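Local coordinates for protein maltose operon transcriptional repressor (Staphylococcus aureus subsp. aureus Mu50, PDB 3HCW) that probably represses transcription of the maltose operon as a dimeric LacI/GalR-type regulator, its C-terminal fragment having the periplasmic-binding-protein-like fold that senses effectors in this family, at the interface of chains A and B. Coordinates in Å, arbitrary orientation; residue numbers count along the deposited sequence, not the author numbering. Chains: chain A/B, Maltose operon transcriptional repressor.

Contact 1: the interface of chains A and B. Residues chain A 208-209, 212, 216-218, 235-239; chain B 208-209, 212, 237.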
ATOM      1  N   LEU A 208     -10.988   9.078   8.222  1.00 26.28           N
ATOM      2  CA  LEU A 208     -12.262   8.483   7.791  1.00 29.65           C
ATOM      3  C   LEU A 208     -12.732   7.415   8.771  1.00 29.59           C
ATOM      4  O   LEU A 208     -13.927   7.275   9.009  1.00 34.39           O
ATOM      5  CB  LEU A 208     -12.154   7.894   6.371  1.00 30.50           C
ATOM      6  CG  LEU A 208     -11.697   8.852   5.264  1.00 32.52           C
ATOM      7  CD1 LEU A 208     -11.410   8.133   3.955  1.00 30.75           C
ATOM      8  CD2 LEU A 208     -12.667   9.989   5.059  1.00 22.78           C
ATOM      9  N   SER A 209     -11.772   6.694   9.355  1.00 30.86           N
ATOM     10  CA  SER A 209     -12.047   5.636  10.319  1.00 24.79           C
ATOM     11  C   SER A 209     -12.652   6.206  11.594  1.00 33.75           C
ATOM     12  O   SER A 209     -13.618   5.653  12.124  1.00 42.36           O
ATOM     13  CB  SER A 209     -10.767   4.867  10.631  1.00 23.12           C
ATOM     14  OG  SER A 209     -11.050   3.714  11.407  1.00 27.87           O
ATOM     15  N   TYR A 212     -16.114   7.503  10.811  1.00 30.21           N
ATOM     16  CA  TYR A 212     -17.038   6.366  10.813  1.00 37.76           C
ATOM     17  C   TYR A 212     -17.481   6.050  12.239  1.00 39.44           C
ATOM     18  O   TYR A 212     -18.685   5.887  12.508  1.00 32.76           O
ATOM     19  CB  TYR A 212     -16.387   5.133  10.173  1.00 30.15           C
ATOM     20  CG  TYR A 212     -17.356   4.013   9.861  1.00 37.81           C
ATOM     21  CD1 TYR A 212     -17.981   3.938   8.616  1.00 38.04           C
ATOM     22  CD2 TYR A 212     -17.648   3.021  10.806  1.00 30.76           C
ATOM     23  CE1 TYR A 212     -18.876   2.908   8.314  1.00 33.34           C
ATOM     24  CE2 TYR A 212     -18.556   1.997  10.517  1.00 39.33           C
ATOM     25  CZ  TYR A 212     -19.155   1.942   9.263  1.00 33.61           C
ATOM     26  OH  TYR A 212     -20.039   0.924   8.961  1.00 34.28           O
ATOM     27  N   ILE A 216     -20.173  10.430  11.657  1.00 39.92           N
ATOM     28  CA  ILE A 216     -20.118  11.671  10.888  1.00 37.49           C
ATOM     29  C   ILE A 216     -20.034  11.289   9.402  1.00 36.34           C
ATOM     30  O   ILE A 216     -18.967  10.911   8.905  1.00 32.61           O
ATOM     31  CB  ILE A 216     -18.916  12.531  11.315  1.00 33.21           C
ATOM     32  CG1 ILE A 216     -18.982  12.825  12.815  1.00 29.45           C
ATOM     33  CG2 ILE A 216     -18.876  13.820  10.517  1.00 33.45           C
ATOM     34  CD1 ILE A 216     -17.723  13.441  13.385  1.00 39.92           C
ATOM     35  N   GLU A 217     -21.176  11.359   8.715  1.00 37.80           N
ATOM     36  CA  GLU A 217     -21.303  10.775   7.375  1.00 29.73           C
ATOM     37  C   GLU A 217     -20.926  11.699   6.225  1.00 26.12           C
ATOM     38  O   GLU A 217     -21.153  12.900   6.265  1.00 28.04           O
ATOM     39  CB  GLU A 217     -22.673  10.112   7.165  1.00 40.50           C
ATOM     40  CG  GLU A 217     -23.895  10.995   7.315  1.00 57.32           C
ATOM     41  CD  GLU A 217     -25.089  10.251   7.920  1.00 69.13           C
ATOM     42  OE1 GLU A 217     -25.405   9.132   7.454  1.00 59.89           O
ATOM     43  OE2 GLU A 217     -25.710  10.792   8.865  1.00 69.88           O
ATOM     44  N   ILE A 218     -20.344  11.097   5.197  1.00 21.65           N
ATOM     45  CA  ILE A 218     -19.684  11.805   4.113  1.00 29.46           C
ATOM     46  C   ILE A 218     -20.361  11.382   2.825  1.00 31.00           C
ATOM     47  O   ILE A 218     -20.561  10.188   2.615  1.00 32.97           O
ATOM     48  CB  ILE A 218     -18.185  11.410   4.053  1.00 29.19           C
ATOM     49  CG1 ILE A 218     -17.543  11.540   5.434  1.00 26.16           C
ATOM     50  CG2 ILE A 218     -17.418  12.239   3.007  1.00 30.52           C
ATOM     51  CD1 ILE A 218     -16.197  10.849   5.573  1.00 36.73           C
ATOM     52  N   ILE A 235     -11.034   3.370  -3.353  1.00 37.80           N
ATOM     53  CA  ILE A 235     -11.907   2.405  -2.678  1.00 36.64           C
ATOM     54  C   ILE A 235     -12.007   2.649  -1.165  1.00 33.60           C
ATOM     55  O   ILE A 235     -12.331   1.740  -0.400  1.00 36.19           O
ATOM     56  CB  ILE A 235     -11.556   0.921  -3.021  1.00 42.80           C
ATOM     57  CG1 ILE A 235     -10.141   0.557  -2.547  1.00 30.93           C
ATOM     58  CG2 ILE A 235     -11.721   0.664  -4.538  1.00 34.91           C
ATOM     59  CD1 ILE A 235      -9.905  -0.933  -2.396  1.00 33.39           C
ATOM     60  N   ALA A 236     -11.760   3.895  -0.754  1.00 30.78           N
ATOM     61  CA  ALA A 236     -12.024   4.337   0.619  1.00 36.56           C
ATOM     62  C   ALA A 236     -13.530   4.391   0.864  1.00 36.13           C
ATOM     63  O   ALA A 236     -14.315   4.253  -0.067  1.00 40.10           O
ATOM     64  CB  ALA A 236     -11.397   5.702   0.875  1.00 30.74           C
ATOM     65  N   SER A 237     -13.918   4.588   2.121  1.00 27.92           N
ATOM     66  CA  SER A 237     -15.307   4.697   2.523  1.00 28.05           C
ATOM     67  C   SER A 237     -15.589   6.135   2.967  1.00 38.16           C
ATOM     68  O   SER A 237     -15.217   6.513   4.085  1.00 34.94           O
ATOM     69  CB  SER A 237     -15.615   3.722   3.674  1.00 25.79           C
ATOM     70  OG  SER A 237     -15.421   2.364   3.275  1.00 35.74           O
ATOM     71  N   PRO A 238     -16.211   6.960   2.086  1.00 32.26           N
ATOM     72  CA  PRO A 238     -16.577   6.755   0.670  1.00 24.99           C
ATOM     73  C   PRO A 238     -15.401   7.074  -0.271  1.00 37.09           C
ATOM     74  O   PRO A 238     -14.405   7.633   0.189  1.00 28.04           O
ATOM     75  CB  PRO A 238     -17.686   7.789   0.460  1.00 34.38           C
ATOM     76  CG  PRO A 238     -17.259   8.937   1.316  1.00 32.52           C
ATOM     77  CD  PRO A 238     -16.622   8.297   2.557  1.00 30.32           C
ATOM     78  N   PRO A 239     -15.492   6.700  -1.577  1.00 31.57           N
ATOM     79  CA  PRO A 239     -14.433   7.099  -2.507  1.00 31.26           C
ATOM     80  C   PRO A 239     -14.057   8.572  -2.391  1.00 27.20           C
ATOM     81  O   PRO A 239     -14.932   9.433  -2.293  1.00 32.94           O
ATOM     82  CB  PRO A 239     -15.048   6.802  -3.868  1.00 29.24           C
ATOM     83  CG  PRO A 239     -15.838   5.561  -3.598  1.00 31.64           C
ATOM     84  CD  PRO A 239     -16.500   5.868  -2.262  1.00 31.35           C
TER
ATOM     85  N   LEU B 208     -16.318  -2.939   1.751  1.00 26.87           N
ATOM     86  CA  LEU B 208     -16.651  -1.931   2.780  1.00 28.40           C
ATOM     87  C   LEU B 208     -17.129  -0.610   2.190  1.00 29.64           C
ATOM     88  O   LEU B 208     -17.999   0.057   2.752  1.00 34.18           O
ATOM     89  CB  LEU B 208     -15.445  -1.656   3.703  1.00 27.44           C
ATOM     90  CG  LEU B 208     -14.904  -2.794   4.578  1.00 31.89           C
ATOM     91  CD1 LEU B 208     -13.713  -2.345   5.414  1.00 31.48           C
ATOM     92  CD2 LEU B 208     -16.002  -3.325   5.490  1.00 24.33           C
ATOM     93  N   SER B 209     -16.537  -0.223   1.064  1.00 31.77           N
ATOM     94  CA  SER B 209     -16.866   1.045   0.439  1.00 28.62           C
ATOM     95  C   SER B 209     -18.280   0.989  -0.182  1.00 31.18           C
ATOM     96  O   SER B 209     -19.034   1.961  -0.115  1.00 33.90           O
ATOM     97  CB  SER B 209     -15.796   1.410  -0.580  1.00 25.23           C
ATOM     98  OG  SER B 209     -16.062   2.682  -1.144  1.00 40.37           O
ATOM     99  N   TYR B 212     -20.583   1.103   2.845  1.00 30.49           N
ATOM    100  CA  TYR B 212     -20.724   2.515   3.228  1.00 32.43           C
ATOM    101  C   TYR B 212     -21.749   3.223   2.326  1.00 29.58           C
ATOM    102  O   TYR B 212     -22.639   3.922   2.814  1.00 31.10           O
ATOM    103  CB  TYR B 212     -19.367   3.242   3.158  1.00 29.97           C
ATOM    104  CG  TYR B 212     -19.372   4.622   3.787  1.00 27.96           C
ATOM    105  CD1 TYR B 212     -18.893   4.807   5.093  1.00 36.08           C
ATOM    106  CD2 TYR B 212     -19.834   5.743   3.087  1.00 21.04           C
ATOM    107  CE1 TYR B 212     -18.876   6.063   5.693  1.00 34.26           C
ATOM    108  CE2 TYR B 212     -19.842   7.020   3.689  1.00 31.92           C
ATOM    109  CZ  TYR B 212     -19.350   7.158   4.995  1.00 28.77           C
ATOM    110  OH  TYR B 212     -19.344   8.365   5.622  1.00 30.89           O
ATOM    111  N   SER B 237     -12.724   1.395   7.754  1.00 29.71           N
ATOM    112  CA  SER B 237     -13.970   1.983   8.236  1.00 28.21           C
ATOM    113  C   SER B 237     -15.072   0.910   8.373  1.00 32.91           C
ATOM    114  O   SER B 237     -15.791   0.636   7.399  1.00 34.42           O
ATOM    115  CB  SER B 237     -14.440   3.096   7.279  1.00 40.64           C
ATOM    116  OG  SER B 237     -13.739   4.321   7.459  1.00 34.92           O
TER
HETATM  117  O   HOH W   1     -18.024   8.563   7.992  1.00 36.77           O
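Helix 201-213 of chain B packs against two loops of chain A, the stretch 235-239 and the segment 216-218 that follows A's own helix 201-213; the reverse arrangement holds across the two-fold axis of this presumably biological LacI-type dimer. B:Tyr212 hides more surface than any other residue of this patch. With CG anti to the backbone N (chi1 -169°), its ring projects from the helix and lies over the A:Ser237-A:Pro238 linkage, a cis peptide bond. The carbonyl carbon of A:Ser237 sits above the ring centre, and the A:Pro238 N lies over the same face, nearer the rim. A:Pro238 runs alongside the tyrosine, pointing the same way, and its CD lies 3.6 Å from B:Tyr212 CE2. At the ring edge comes A:Tyr212; the two tyrosines slide past each other in opposite directions, with A:Tyr212 CD1 3.7 Å from B:Tyr212 CE1. In the twin arrangement, B:Ser237 C, the carbonyl carbon, lies over a face of A:Tyr212, 4.0 Å from the ring centroid. The tyrosine side chain of B:Tyr212 crosses that of A:Ile218 at about a right angle, and its phenol oxygen accepts a hydrogen bond from the backbone N-H, A:Ile218 N to B:Tyr212 OH being 2.9 Å. A water in the ring plane links the same hydroxyl to A:Ile216 O, fixing the tyrosine tip to the loop through main-chain groups. One turn earlier, B:Ser209 holds OG anti to its backbone N (chi1 -177°), which directs the hydroxyl to the chain A loop. B:Ser209 OG donates to A:Ala236 O at 2.6 Å, approaching from above the carbonyl plane, 33° out of it.

Contact 2: the interface of chains A and B. Residues chain A 25, 28-29, 230-232; chain B 19, 22-23, 28, 232.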
ATOM      1  N   PRO A  25       1.731   4.435  -0.678  1.00 38.57           N
ATOM      2  CA  PRO A  25       1.712   4.367  -2.141  1.00 40.44           C
ATOM      3  C   PRO A  25       2.474   5.498  -2.832  1.00 44.65           C
ATOM      4  O   PRO A  25       2.733   5.409  -4.032  1.00 53.39           O
ATOM      5  CB  PRO A  25       0.219   4.492  -2.483  1.00 32.27           C
ATOM      6  CG  PRO A  25      -0.483   4.023  -1.275  1.00 44.25           C
ATOM      7  CD  PRO A  25       0.366   4.537  -0.136  1.00 40.81           C
ATOM      8  N   ILE A  28       6.051   3.855  -2.622  1.00 32.04           N
ATOM      9  CA  ILE A  28       6.007   2.678  -3.514  1.00 41.27           C
ATOM     10  C   ILE A  28       6.085   3.081  -4.991  1.00 31.36           C
ATOM     11  O   ILE A  28       6.898   2.549  -5.742  1.00 35.09           O
ATOM     12  CB  ILE A  28       4.784   1.779  -3.237  1.00 42.81           C
ATOM     13  CG1 ILE A  28       4.908   1.167  -1.839  1.00 36.53           C
ATOM     14  CG2 ILE A  28       4.659   0.665  -4.302  1.00 40.01           C
ATOM     15  CD1 ILE A  28       3.608   0.939  -1.190  1.00 59.26           C
ATOM     16  N   ASN A  29       5.287   4.067  -5.388  1.00 32.06           N
ATOM     17  CA  ASN A  29       5.328   4.533  -6.764  1.00 33.37           C
ATOM     18  C   ASN A  29       6.557   5.367  -7.132  1.00 32.98           C
ATOM     19  O   ASN A  29       7.066   5.247  -8.245  1.00 34.94           O
ATOM     20  CB  ASN A  29       4.024   5.232  -7.124  1.00 36.52           C
ATOM     21  CG  ASN A  29       2.848   4.275  -7.132  1.00 38.79           C
ATOM     22  OD1 ASN A  29       2.949   3.177  -7.663  1.00 32.48           O
ATOM     23  ND2 ASN A  29       1.734   4.682  -6.537  1.00 33.91           N
ATOM     24  N   SER A 230      -4.420   7.170  -5.150  1.00 35.97           N
ATOM     25  CA  SER A 230      -4.046   5.816  -5.498  1.00 34.76           C
ATOM     26  C   SER A 230      -5.322   4.990  -5.463  1.00 31.16           C
ATOM     27  O   SER A 230      -6.424   5.531  -5.309  1.00 34.50           O
ATOM     28  CB  SER A 230      -3.041   5.263  -4.484  1.00 39.94           C
ATOM     29  OG  SER A 230      -3.664   5.058  -3.223  1.00 28.70           O
ATOM     30  N   TYR A 231      -5.152   3.679  -5.563  1.00 37.33           N
ATOM     31  CA  TYR A 231      -6.236   2.724  -5.442  1.00 41.76           C
ATOM     32  C   TYR A 231      -6.940   2.834  -4.091  1.00 37.80           C
ATOM     33  O   TYR A 231      -8.134   2.563  -3.997  1.00 42.29           O
ATOM     34  CB  TYR A 231      -5.713   1.295  -5.684  1.00 42.60           C
ATOM     35  CG  TYR A 231      -6.799   0.251  -5.827  1.00 44.65           C
ATOM     36  CD1 TYR A 231      -7.745   0.324  -6.860  1.00 53.31           C
ATOM     37  CD2 TYR A 231      -6.881  -0.813  -4.936  1.00 48.38           C
ATOM     38  CE1 TYR A 231      -8.751  -0.639  -6.990  1.00 39.36           C
ATOM     39  CE2 TYR A 231      -7.876  -1.785  -5.057  1.00 39.14           C
ATOM     40  CZ  TYR A 231      -8.807  -1.693  -6.077  1.00 46.71           C
ATOM     41  OH  TYR A 231      -9.787  -2.660  -6.172  1.00 40.91           O
ATOM     42  N   LEU A 232      -6.211   3.286  -3.071  1.00 38.00           N
ATOM     43  CA  LEU A 232      -6.724   3.345  -1.696  1.00 35.39           C
ATOM     44  C   LEU A 232      -7.739   4.447  -1.432  1.00 37.43           C
ATOM     45  O   LEU A 232      -8.652   4.256  -0.637  1.00 45.88           O
ATOM     46  CB  LEU A 232      -5.571   3.438  -0.694  1.00 46.97           C
ATOM     47  CG  LEU A 232      -4.653   2.212  -0.638  1.00 50.50           C
ATOM     48  CD1 LEU A 232      -3.480   2.468   0.289  1.00 56.42           C
ATOM     49  CD2 LEU A 232      -5.425   0.955  -0.215  1.00 50.15           C
TER
ATOM     50  N   GLU B  19      -1.288  -1.465  -9.114  1.00 49.50           N
ATOM     51  CA  GLU B  19      -1.380  -1.073  -7.710  1.00 53.61           C
ATOM     52  C   GLU B  19      -2.291  -1.850  -6.730  1.00 46.57           C
ATOM     53  O   GLU B  19      -1.961  -1.910  -5.549  1.00 49.57           O
ATOM     54  CB  GLU B  19      -1.345   0.445  -7.469  1.00 50.91           C
ATOM     55  CG  GLU B  19      -2.024   1.386  -8.413  1.00 56.68           C
ATOM     56  CD  GLU B  19      -1.950   2.821  -7.878  1.00 59.62           C
ATOM     57  OE1 GLU B  19      -0.846   3.283  -7.492  1.00 57.37           O
ATOM     58  OE2 GLU B  19      -3.001   3.483  -7.828  1.00 45.17           O
ATOM     59  N   ARG B  22       0.738  -4.216  -6.093  1.00 42.97           N
ATOM     60  CA  ARG B  22       1.975  -3.660  -5.538  1.00 43.88           C
ATOM     61  C   ARG B  22       1.792  -2.770  -4.300  1.00 39.00           C
ATOM     62  O   ARG B  22       2.758  -2.534  -3.581  1.00 40.45           O
ATOM     63  CB  ARG B  22       2.796  -2.947  -6.617  1.00 44.77           C
ATOM     64  CG  ARG B  22       2.254  -1.590  -7.017  1.00 40.34           C
ATOM     65  CD  ARG B  22       3.288  -0.840  -7.805  1.00 45.00           C
ATOM     66  NE  ARG B  22       2.790   0.449  -8.267  1.00 44.88           N
ATOM     67  CZ  ARG B  22       2.305   0.691  -9.480  1.00 33.77           C
ATOM     68  NH1 ARG B  22       2.241  -0.270 -10.393  1.00 45.89           N
ATOM     69  NH2 ARG B  22       1.902   1.921  -9.785  1.00 34.09           N
ATOM     70  N   LEU B  23       0.568  -2.281  -4.063  1.00 44.02           N
ATOM     71  CA  LEU B  23       0.253  -1.503  -2.848  1.00 44.18           C
ATOM     72  C   LEU B  23      -0.268  -2.365  -1.701  1.00 42.92           C
ATOM     73  O   LEU B  23      -0.470  -1.856  -0.586  1.00 38.00           O
ATOM     74  CB  LEU B  23      -0.749  -0.379  -3.126  1.00 32.51           C
ATOM     75  CG  LEU B  23      -0.405   0.690  -4.169  1.00 44.37           C
ATOM     76  CD1 LEU B  23      -1.459   1.789  -4.182  1.00 37.96           C
ATOM     77  CD2 LEU B  23       0.984   1.265  -3.983  1.00 26.74           C
ATOM     78  N   ILE B  28       4.209  -6.355  -0.358  1.00 35.38           N
ATOM     79  CA  ILE B  28       5.246  -5.434   0.112  1.00 38.89           C
ATOM     80  C   ILE B  28       6.025  -6.073   1.251  1.00 30.15           C
ATOM     81  O   ILE B  28       7.250  -6.064   1.234  1.00 37.35           O
ATOM     82  CB  ILE B  28       4.675  -4.075   0.567  1.00 39.82           C
ATOM     83  CG1 ILE B  28       3.987  -3.370  -0.597  1.00 47.21           C
ATOM     84  CG2 ILE B  28       5.785  -3.174   1.121  1.00 47.07           C
ATOM     85  CD1 ILE B  28       2.934  -2.401  -0.155  1.00 56.15           C
ATOM     86  N   LEU B 232      -4.036  -1.156   6.617  1.00 31.59           N
ATOM     87  CA  LEU B 232      -5.289  -1.096   5.857  1.00 39.33           C
ATOM     88  C   LEU B 232      -6.493  -1.737   6.544  1.00 40.34           C
ATOM     89  O   LEU B 232      -7.623  -1.343   6.276  1.00 52.07           O
ATOM     90  CB  LEU B 232      -5.116  -1.718   4.460  1.00 43.53           C
ATOM     91  CG  LEU B 232      -4.011  -1.203   3.530  1.00 45.39           C
ATOM     92  CD1 LEU B 232      -4.204  -1.809   2.167  1.00 47.88           C
ATOM     93  CD2 LEU B 232      -3.958   0.325   3.442  1.00 52.91           C
TER
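The guanidinium of B:Arg22 has B:Glu19 CB over one face, offset toward the rim, while the carboxamide of A:Asn29 meets its edge in the guanidinium plane. The amide stands almost upright to that plane, at 86°. This patch joins start-of-helix elements of two periplasmic-binding-protein-like subunits of the LacI/GalR type: helix 25-39 and the 230-232 segment of chain A against helix 19-22 and B:Leu23 of chain B. B:Arg22 grips side-on: NE and NH2 both donate to A:Asn29 OD1, with B:Arg22 NH2 2.7 Å from that oxygen. The NE donor lies nearly along the C=O axis, whereas NH2 comes from above the carbonyl plane. Beyond its crowded first torsion (chi1 76°) the arginine is extended from CG to NE, carrying the guanidinium out to the asparagine. The other end of the amide is also used: A:Asn29 ND2 donates to B:Glu19 OE1 at 3.1 Å, nearly along the carboxylate C-O axis. Two chain B residues thus fix the amide's rotation, and B:Glu19 OE1 also makes a long salt bridge, 3.8 Å, with B:Arg22 NH2, which may favour the charged forms of both. The second carboxylate oxygen, OE2, takes a weak hydrogen bond from the backbone A:Tyr231 N at the start of helix 231-234, whose A:Leu232 N is in turn capped by A:Ser230 OG. Beside this polar group, B:Leu23 straddles A:Pro25 at about a right angle, both methyls reaching the proline CB, with CD1 at 3.6 Å. Its CD2 also lies 3.7 Å from A:Ile28 CG2, the two side chains crossing obliquely. A:Ile28 and its two-fold counterpart B:Ile28 meet tip to tip, CD1 of A:Ile28 3.6 Å from CD1 of B:Ile28. The A:Leu232 and B:Leu232 pair crosses at about a right angle, A:Leu232 CD1 lying 3.8 Å from B:Leu232 CD2.

The C-alpha centres of contact 1 and contact 2 lie about 18 Å apart within one two-fold symmetric interface, and no residue belongs to both. They are nevertheless close in sequence on chain A: helix 231-234, used in contact 2, leads directly into the 235-239 loop of contact 1. Contact 1 draws on helix 201-213, the 216-218 segment just after it, and the 235-239 loop, whereas contact 2 adds the N-terminal elements around helices 19-22 and 25-39. Each subunit is therefore joined to its partner through well-separated parts of its chain, an arrangement that could relate effector-induced movements to the dimer, although the structure alone does not show such movement.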